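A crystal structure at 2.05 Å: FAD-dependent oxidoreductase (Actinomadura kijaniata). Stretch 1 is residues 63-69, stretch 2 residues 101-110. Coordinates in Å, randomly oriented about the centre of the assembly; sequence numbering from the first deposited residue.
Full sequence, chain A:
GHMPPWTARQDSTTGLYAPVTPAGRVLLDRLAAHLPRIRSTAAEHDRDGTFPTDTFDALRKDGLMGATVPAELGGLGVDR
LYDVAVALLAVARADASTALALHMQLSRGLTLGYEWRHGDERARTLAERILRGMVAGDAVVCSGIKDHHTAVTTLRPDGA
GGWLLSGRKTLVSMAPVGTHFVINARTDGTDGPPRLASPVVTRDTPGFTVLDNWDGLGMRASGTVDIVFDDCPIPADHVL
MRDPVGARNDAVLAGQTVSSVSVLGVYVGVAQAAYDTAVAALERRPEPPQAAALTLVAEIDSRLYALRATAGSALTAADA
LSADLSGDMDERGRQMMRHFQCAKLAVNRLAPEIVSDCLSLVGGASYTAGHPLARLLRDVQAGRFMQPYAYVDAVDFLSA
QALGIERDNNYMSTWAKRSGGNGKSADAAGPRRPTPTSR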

# COMPACT_ATOMS: atom_id res chain seq x y z
N GLY A 63 -18.69 -39.45 9.94
CA GLY A 63 -18.80 -38.72 11.21
C GLY A 63 -18.13 -37.36 11.37
O GLY A 63 -18.26 -36.72 12.42
N LEU A 64 -17.48 -36.84 10.34
CA LEU A 64 -16.82 -35.54 10.49
C LEU A 64 -17.80 -34.38 10.63
O LEU A 64 -17.43 -33.29 11.06
N MET A 65 -19.06 -34.60 10.25
CA MET A 65 -20.11 -33.60 10.45
C MET A 65 -20.50 -33.46 11.91
O MET A 65 -21.22 -32.53 12.31
N GLY A 66 -19.97 -34.36 12.73
CA GLY A 66 -20.10 -34.28 14.19
C GLY A 66 -18.81 -33.95 14.91
O GLY A 66 -18.67 -34.19 16.11
N ALA A 67 -17.84 -33.36 14.20
CA ALA A 67 -16.52 -33.18 14.81
C ALA A 67 -16.57 -32.28 16.03
O ALA A 67 -15.79 -32.46 16.97
N THR A 68 -17.44 -31.28 16.01
CA THR A 68 -17.51 -30.32 17.11
C THR A 68 -18.67 -30.60 18.08
O THR A 68 -19.04 -29.78 18.93
N VAL A 69 -19.26 -31.78 17.96
CA VAL A 69 -20.22 -32.23 18.98
C VAL A 69 -19.43 -32.74 20.19
O VAL A 69 -18.44 -33.44 20.03
N ALA A 101 -18.81 -23.84 3.38
CA ALA A 101 -19.97 -24.62 3.79
C ALA A 101 -19.68 -25.45 5.04
O ALA A 101 -20.50 -25.42 5.94
N LEU A 102 -18.57 -26.20 5.08
CA LEU A 102 -18.23 -26.91 6.30
C LEU A 102 -18.15 -26.08 7.58
O LEU A 102 -18.55 -26.55 8.65
N HIS A 103 -17.60 -24.87 7.50
CA HIS A 103 -17.57 -23.97 8.65
C HIS A 103 -18.97 -23.81 9.27
O HIS A 103 -19.07 -23.75 10.50
N MET A 104 -20.03 -23.75 8.48
CA MET A 104 -21.38 -23.49 9.04
C MET A 104 -21.76 -24.68 9.94
O MET A 104 -22.29 -24.54 11.04
N GLN A 105 -21.43 -25.90 9.49
CA GLN A 105 -21.72 -27.06 10.34
C GLN A 105 -20.87 -27.09 11.61
O GLN A 105 -21.38 -27.32 12.70
N LEU A 106 -19.55 -26.94 11.44
CA LEU A 106 -18.64 -27.02 12.58
C LEU A 106 -18.92 -25.95 13.63
O LEU A 106 -18.88 -26.20 14.83
N SER A 107 -19.15 -24.72 13.20
CA SER A 107 -19.30 -23.72 14.24
C SER A 107 -20.67 -23.86 14.90
O SER A 107 -20.80 -23.51 16.07
N ARG A 108 -21.69 -24.32 14.17
CA ARG A 108 -22.96 -24.66 14.82
C ARG A 108 -22.81 -25.75 15.90
O ARG A 108 -23.48 -25.70 16.94
N GLY A 109 -21.90 -26.70 15.70
CA GLY A 109 -21.55 -27.67 16.74
C GLY A 109 -21.16 -27.00 18.05
O GLY A 109 -21.58 -27.39 19.15
N LEU A 110 -20.35 -25.95 17.93
CA LEU A 110 -19.88 -25.17 19.06
C LEU A 110 -20.95 -24.30 19.71
O LEU A 110 -20.99 -24.23 20.93

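The contact turns on the closeness of Thr68 to Gly109, where the helix of stretch 2 lacks a side chain exactly where one would face the loop. Thr68 CA and Gly109 CA lie 4.8 Å apart, and Thr68 OG1 sits 3.3 Å from Gly109 CA. A CB built on Gly109 would point toward stretch 1 and come within 1.8 Å of Thr68 OG1, a clear clash, so the bare glycine backbone is what allows the threonine to settle on the helix.

Thr68 directs its CA-to-CB bond toward the helix and adopts the p rotamer (chi1 52°). This places Thr68 OG1 2.7 Å from Leu106 O, to which it donates a hydrogen bond. The same carbonyl accepts the helical bond from Leu110 N at 3.4 Å, which is weak, so the threonine hydroxyl supplies Leu106 O with a second and much shorter partner. The methyl group is also engaged: Thr68 CG2 lies 4.0 Å from Leu106 CB, while Thr68 CB is 4.0 Å from Leu110 CD2. Leu110, in the mt rotamer, thus brings its end nearer to the loop although its CA-to-CB bond points sideways.

One turn before Gly109, Gln105 makes the second polar link. Its CA-to-CB bond points toward stretch 1, and with chi1 at 180° (t) and chi2 at 86° (p) the amide reaches the loop backbone. Gln105 NE2 donates to Met65 O at 3.0 Å, with a nearly straight N-H...O angle of 170°. Both amide atoms, OE1 and NE2, also have hydrogen-bond partners elsewhere in the structure, so this buried polar group is well satisfied.

Met65 starts sideways, but its mmm conformation folds the thioether back to the helix. Met65 CE approaches Gln105 CD to 3.3 Å, a tight contact, and Met65 SD packs 3.9 Å from Leu102 CD1. Leu102, in the tp rotamer, likewise leaves its backbone sideways and closes the gap with its end.

Leu106 adds apolar packing beside these polar links. In its mt rotamer it carries Leu106 CD2 to 3.9 Å from Leu64 O and 4.2 Å from Ala67 CB, so a single methyl touches both the 3-10 segment and the turn that follows. That turn, type I from Gly66 to Val69, is closed by the bond from Val69 N to Gly66 O at 3.1 Å and presents Thr68 to the helix, whereas the CA-to-CB bond of Val69 points away. On the helix, the CA-to-CB bond of Ser107 also points away, and Ser107 OG donates to His103 O at 3.0 Å.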

# COMPACT_ATOMS: atom_id res chain seq x y z
CB LEU A 64 -15.80 -35.30 9.37
CG LEU A 64 -14.84 -36.49 9.26
CD1 LEU A 64 -13.93 -36.40 8.06
CD2 LEU A 64 -14.00 -36.73 10.53
CB MET A 65 -21.29 -33.87 9.50
CG MET A 65 -20.95 -33.66 8.02
SD MET A 65 -20.69 -31.93 7.48
CE MET A 65 -22.33 -31.22 7.46
CB ALA A 67 -15.49 -32.58 13.79
CB THR A 68 -17.60 -28.86 16.59
OG1 THR A 68 -18.68 -28.77 15.65
CG2 THR A 68 -16.30 -28.44 15.86
CB VAL A 69 -21.12 -33.35 18.42
CG1 VAL A 69 -22.00 -33.93 19.53
CG2 VAL A 69 -21.98 -32.78 17.27
CB ALA A 101 -20.50 -25.53 2.69
CB LEU A 102 -16.92 -27.68 6.12
CG LEU A 102 -16.48 -28.58 7.28
CD1 LEU A 102 -17.55 -29.67 7.40
CD2 LEU A 102 -15.14 -29.23 6.90
CB HIS A 103 -17.08 -22.57 8.26
CG HIS A 103 -17.34 -21.53 9.31
ND1 HIS A 103 -18.45 -20.71 9.30
CD2 HIS A 103 -16.64 -21.22 10.43
CE1 HIS A 103 -18.42 -19.91 10.35
NE2 HIS A 103 -17.34 -20.21 11.07
CB MET A 104 -22.44 -23.41 7.92
CG MET A 104 -22.30 -22.24 6.92
SD MET A 104 -21.98 -20.63 7.69
CE MET A 104 -23.59 -20.39 8.42
CB GLN A 105 -21.44 -28.36 9.59
CG GLN A 105 -21.73 -29.59 10.46
CD GLN A 105 -23.21 -30.01 10.37
OE1 GLN A 105 -24.04 -29.29 9.81
NE2 GLN A 105 -23.54 -31.17 10.93
CB LEU A 106 -17.16 -27.02 12.18
CG LEU A 106 -16.80 -28.15 11.21
CD1 LEU A 106 -15.30 -28.30 11.10
CD2 LEU A 106 -17.36 -29.47 11.70
CB SER A 107 -19.18 -22.30 13.68
OG SER A 107 -20.23 -22.14 12.75
CB ARG A 108 -24.02 -24.94 13.75
CG ARG A 108 -25.46 -25.11 14.22
CD ARG A 108 -26.02 -23.94 15.03
NE ARG A 108 -26.27 -22.79 14.17
CZ ARG A 108 -26.76 -21.63 14.60
NH1 ARG A 108 -26.96 -20.65 13.73
NH2 ARG A 108 -27.04 -21.47 15.89
CB LEU A 110 -18.72 -24.25 18.65
CG LEU A 110 -17.48 -24.94 18.04
CD1 LEU A 110 -16.48 -23.84 17.58
CD2 LEU A 110 -16.83 -25.85 19.10